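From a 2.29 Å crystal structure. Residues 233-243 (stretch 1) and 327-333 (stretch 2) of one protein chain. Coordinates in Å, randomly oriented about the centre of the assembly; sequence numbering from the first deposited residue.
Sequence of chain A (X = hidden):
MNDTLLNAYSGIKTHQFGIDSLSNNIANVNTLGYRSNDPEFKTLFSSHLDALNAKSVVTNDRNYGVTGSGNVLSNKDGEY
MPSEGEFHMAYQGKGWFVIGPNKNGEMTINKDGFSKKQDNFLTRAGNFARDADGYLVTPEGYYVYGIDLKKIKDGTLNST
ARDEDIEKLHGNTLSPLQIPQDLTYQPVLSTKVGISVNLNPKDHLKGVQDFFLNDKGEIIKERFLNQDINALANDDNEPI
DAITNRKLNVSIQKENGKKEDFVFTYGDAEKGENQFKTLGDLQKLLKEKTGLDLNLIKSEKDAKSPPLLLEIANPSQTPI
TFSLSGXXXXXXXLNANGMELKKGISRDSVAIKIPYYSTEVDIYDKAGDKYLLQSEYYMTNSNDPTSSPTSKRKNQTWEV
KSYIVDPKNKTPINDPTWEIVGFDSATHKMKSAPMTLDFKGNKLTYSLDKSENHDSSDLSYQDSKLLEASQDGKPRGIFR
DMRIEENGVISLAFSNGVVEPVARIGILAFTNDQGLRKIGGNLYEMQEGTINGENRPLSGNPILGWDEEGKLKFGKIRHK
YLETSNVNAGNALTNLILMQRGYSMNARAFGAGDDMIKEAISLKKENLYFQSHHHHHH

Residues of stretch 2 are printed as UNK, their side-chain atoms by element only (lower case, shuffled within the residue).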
# COMPACT_ATOMS: atom_id res chain seq x y z
N ALA A 233 -21.08 -6.85 18.61
CA ALA A 233 -22.06 -5.81 18.88
C ALA A 233 -23.44 -6.40 18.65
O ALA A 233 -23.59 -7.38 17.91
CB ALA A 233 -21.83 -4.57 17.98
N ASN A 234 -24.46 -5.79 19.28
CA ASN A 234 -25.83 -6.27 19.11
C ASN A 234 -26.48 -5.65 17.87
O ASN A 234 -25.85 -4.93 17.09
CB ASN A 234 -26.68 -6.03 20.36
CG ASN A 234 -26.84 -4.55 20.72
OD1 ASN A 234 -26.79 -3.65 19.87
ND2 ASN A 234 -27.05 -4.29 22.00
N ASP A 235 -27.77 -5.92 17.71
CA ASP A 235 -28.51 -5.55 16.50
C ASP A 235 -28.65 -4.04 16.35
O ASP A 235 -28.79 -3.54 15.22
CB ASP A 235 -29.89 -6.20 16.54
CG ASP A 235 -30.54 -6.23 15.20
OD1 ASP A 235 -31.75 -5.92 15.11
OD2 ASP A 235 -29.82 -6.56 14.23
N ASP A 236 -28.63 -3.29 17.44
CA ASP A 236 -28.66 -1.84 17.37
C ASP A 236 -27.25 -1.24 17.37
O ASP A 236 -27.09 -0.03 17.61
CB ASP A 236 -29.50 -1.28 18.52
CG ASP A 236 -30.88 -1.95 18.62
OD1 ASP A 236 -31.34 -2.23 19.76
OD2 ASP A 236 -31.50 -2.23 17.56
N ASN A 237 -26.23 -2.07 17.08
CA ASN A 237 -24.85 -1.68 16.82
C ASN A 237 -24.10 -1.24 18.08
O ASN A 237 -23.02 -0.65 17.99
CB ASN A 237 -24.75 -0.60 15.74
CG ASN A 237 -25.12 -1.13 14.37
OD1 ASN A 237 -25.52 -2.28 14.24
ND2 ASN A 237 -24.97 -0.31 13.35
N GLU A 238 -24.63 -1.53 19.24
CA GLU A 238 -23.92 -1.22 20.46
C GLU A 238 -22.86 -2.29 20.72
O GLU A 238 -23.19 -3.48 20.75
CB GLU A 238 -24.90 -1.18 21.62
CG GLU A 238 -26.16 -0.41 21.34
CD GLU A 238 -27.11 -0.47 22.52
OE1 GLU A 238 -27.73 -1.54 22.72
OE2 GLU A 238 -27.19 0.53 23.27
N PRO A 239 -21.60 -1.91 20.88
CA PRO A 239 -20.59 -2.89 21.32
C PRO A 239 -21.08 -3.61 22.57
O PRO A 239 -21.77 -3.03 23.42
CB PRO A 239 -19.36 -2.02 21.61
CG PRO A 239 -19.88 -0.64 21.75
CD PRO A 239 -21.06 -0.54 20.84
N ILE A 240 -20.74 -4.90 22.66
CA ILE A 240 -21.10 -5.65 23.86
C ILE A 240 -20.37 -5.09 25.08
O ILE A 240 -20.90 -5.11 26.20
CB ILE A 240 -20.81 -7.15 23.66
CG1 ILE A 240 -21.63 -7.67 22.47
CG2 ILE A 240 -21.09 -7.92 24.93
CD1 ILE A 240 -23.13 -7.56 22.68
N ASP A 241 -19.14 -4.60 24.88
CA ASP A 241 -18.39 -3.86 25.90
C ASP A 241 -18.18 -4.70 27.16
O ASP A 241 -18.29 -4.20 28.29
CB ASP A 241 -19.08 -2.52 26.22
CG ASP A 241 -18.20 -1.57 27.04
OD1 ASP A 241 -18.77 -0.60 27.57
OD2 ASP A 241 -16.97 -1.80 27.19
N ALA A 242 -17.86 -5.98 26.96
CA ALA A 242 -17.50 -6.87 28.06
C ALA A 242 -16.44 -6.26 28.96
O ALA A 242 -16.39 -6.57 30.15
CB ALA A 242 -16.99 -8.20 27.52
N ILE A 243 -15.57 -5.41 28.40
CA ILE A 243 -14.43 -4.90 29.16
C ILE A 243 -14.90 -4.12 30.38
O ILE A 243 -14.36 -4.28 31.48
CB ILE A 243 -13.53 -4.05 28.26
CG1 ILE A 243 -12.86 -4.93 27.22
CG2 ILE A 243 -12.47 -3.33 29.09
CD1 ILE A 243 -11.87 -5.86 27.82
N UNK A 327 -24.47 -6.80 32.33
CA UNK A 327 -24.30 -6.00 31.16
C UNK A 327 -24.29 -6.74 29.84
O UNK A 327 -24.85 -6.31 28.89
N UNK A 328 -23.62 -7.87 29.80
CA UNK A 328 -23.52 -8.66 28.61
C UNK A 328 -24.85 -9.27 28.22
O UNK A 328 -25.15 -9.37 27.08
c UNK A 328 -20.15 -9.76 29.77
c UNK A 328 -22.47 -10.62 27.54
c UNK A 328 -22.45 -9.72 28.74
c UNK A 328 -21.10 -9.06 28.85
N UNK A 329 -25.61 -9.64 29.21
CA UNK A 329 -26.93 -10.17 29.03
C UNK A 329 -27.86 -9.10 28.52
O UNK A 329 -28.58 -9.32 27.59
c UNK A 329 -27.42 -10.73 30.32
N UNK A 330 -27.82 -7.93 29.12
CA UNK A 330 -28.64 -6.82 28.72
C UNK A 330 -28.37 -6.52 27.26
O UNK A 330 -29.26 -6.38 26.50
c UNK A 330 -28.78 -5.58 30.98
o UNK A 330 -28.32 -4.72 31.75
o UNK A 330 -29.55 -6.42 31.40
c UNK A 330 -28.34 -5.53 29.52
N UNK A 331 -27.12 -6.41 26.88
CA UNK A 331 -26.70 -6.12 25.54
C UNK A 331 -27.14 -7.10 24.49
O UNK A 331 -27.46 -6.73 23.42
n UNK A 331 -25.54 -1.33 25.55
c UNK A 331 -24.56 -2.37 25.88
c UNK A 331 -24.98 -3.64 25.21
c UNK A 331 -25.20 -6.04 25.50
c UNK A 331 -24.63 -4.78 26.07
N UNK A 332 -27.14 -8.36 24.84
CA UNK A 332 -27.52 -9.40 23.95
C UNK A 332 -28.98 -9.74 23.99
O UNK A 332 -29.42 -10.52 23.20
c UNK A 332 -26.75 -10.65 24.33
c UNK A 332 -25.28 -10.61 24.02
c UNK A 332 -24.49 -11.59 24.84
c UNK A 332 -25.01 -10.75 22.55
N UNK A 333 -29.74 -9.17 24.89
CA UNK A 333 -31.13 -9.52 25.01
C UNK A 333 -31.31 -10.93 25.52
O UNK A 333 -32.16 -11.65 25.07

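Position 327 has backbone atoms and nothing beyond CA, and it touches nothing on stretch 1. That is glycine, Gly 327, and its O accepts the helical bond from the N of position 331 at 3.0 Å.

Position 328 carries four carbons, forked at the first, with one arm two carbons long, and they meet Ile 240 and Ala 242. A beta-branched chain of this kind is isoleucine. In Ile 328 the CA-to-CB bond points sideways, but the end of the chain comes nearer: its CG2 lies 4.0 Å from CG2 of Ile 240, and its CD1 4.2 Å from CB of Ala 242.

Position 329 has a single side-chain carbon, pointing away from stretch 1 and buried all the same. It is Ala 329.

At position 330 two carbons follow one another, the second bearing two oxygens: a short carboxylate, Asp 330. It is exposed, its end leads away from stretch 1, and it takes no part in the contact.

Position 331 shows four carbons in a row ending in a nitrogen, an unbranched chain that runs along stretch 1 from Ile 240 to Glu 238. This is lysine. In Lys 331 the CA-to-CB bond points toward the other stretch, and the chain covers it with its methylenes and its amine: its CG lies 3.7 Å from O of Ile 240, its CD 3.7 Å from O of Pro 239, and its NZ forms a salt bridge with OE2 of Glu 238 at 3.4 Å.

Position 332 has four carbons forked at the second, meeting Ile 240: the signature of leucine. Leu 332 has its CA-to-CB bond sideways, yet its CD2 comes to 3.7 Å from CD1 of Ile 240.

Position 333 again lacks a side chain and touches nothing on stretch 1. Its phi of 68° favours glycine, and Gly 333 ends the helix in a Schellman motif, with its N bonded to O of Asp 330 at 3.3 Å.

The contact rests on a polar clamp beside an apolar patch. Asn 234 ND2 donates to the backbone O of Lys 331 at 2.9 Å and also to OE1 of Glu 238 at 2.9 Å. Its OD1 receives the N of Glu 238 at 3.1 Å, so one amide both braces its own turn and grips the helix. Glu 238 also forms the salt bridge with Lys 331. Ile 240 supplies most of the apolar part, meeting Ile 328 and Leu 332 with different methyls, and Ala 242 adds to it at Ile 328. The rule is economical: brace the loop's polar groups, then lay a long lysine across its backbone.

Stretch 2 (327-333) GIADKLG
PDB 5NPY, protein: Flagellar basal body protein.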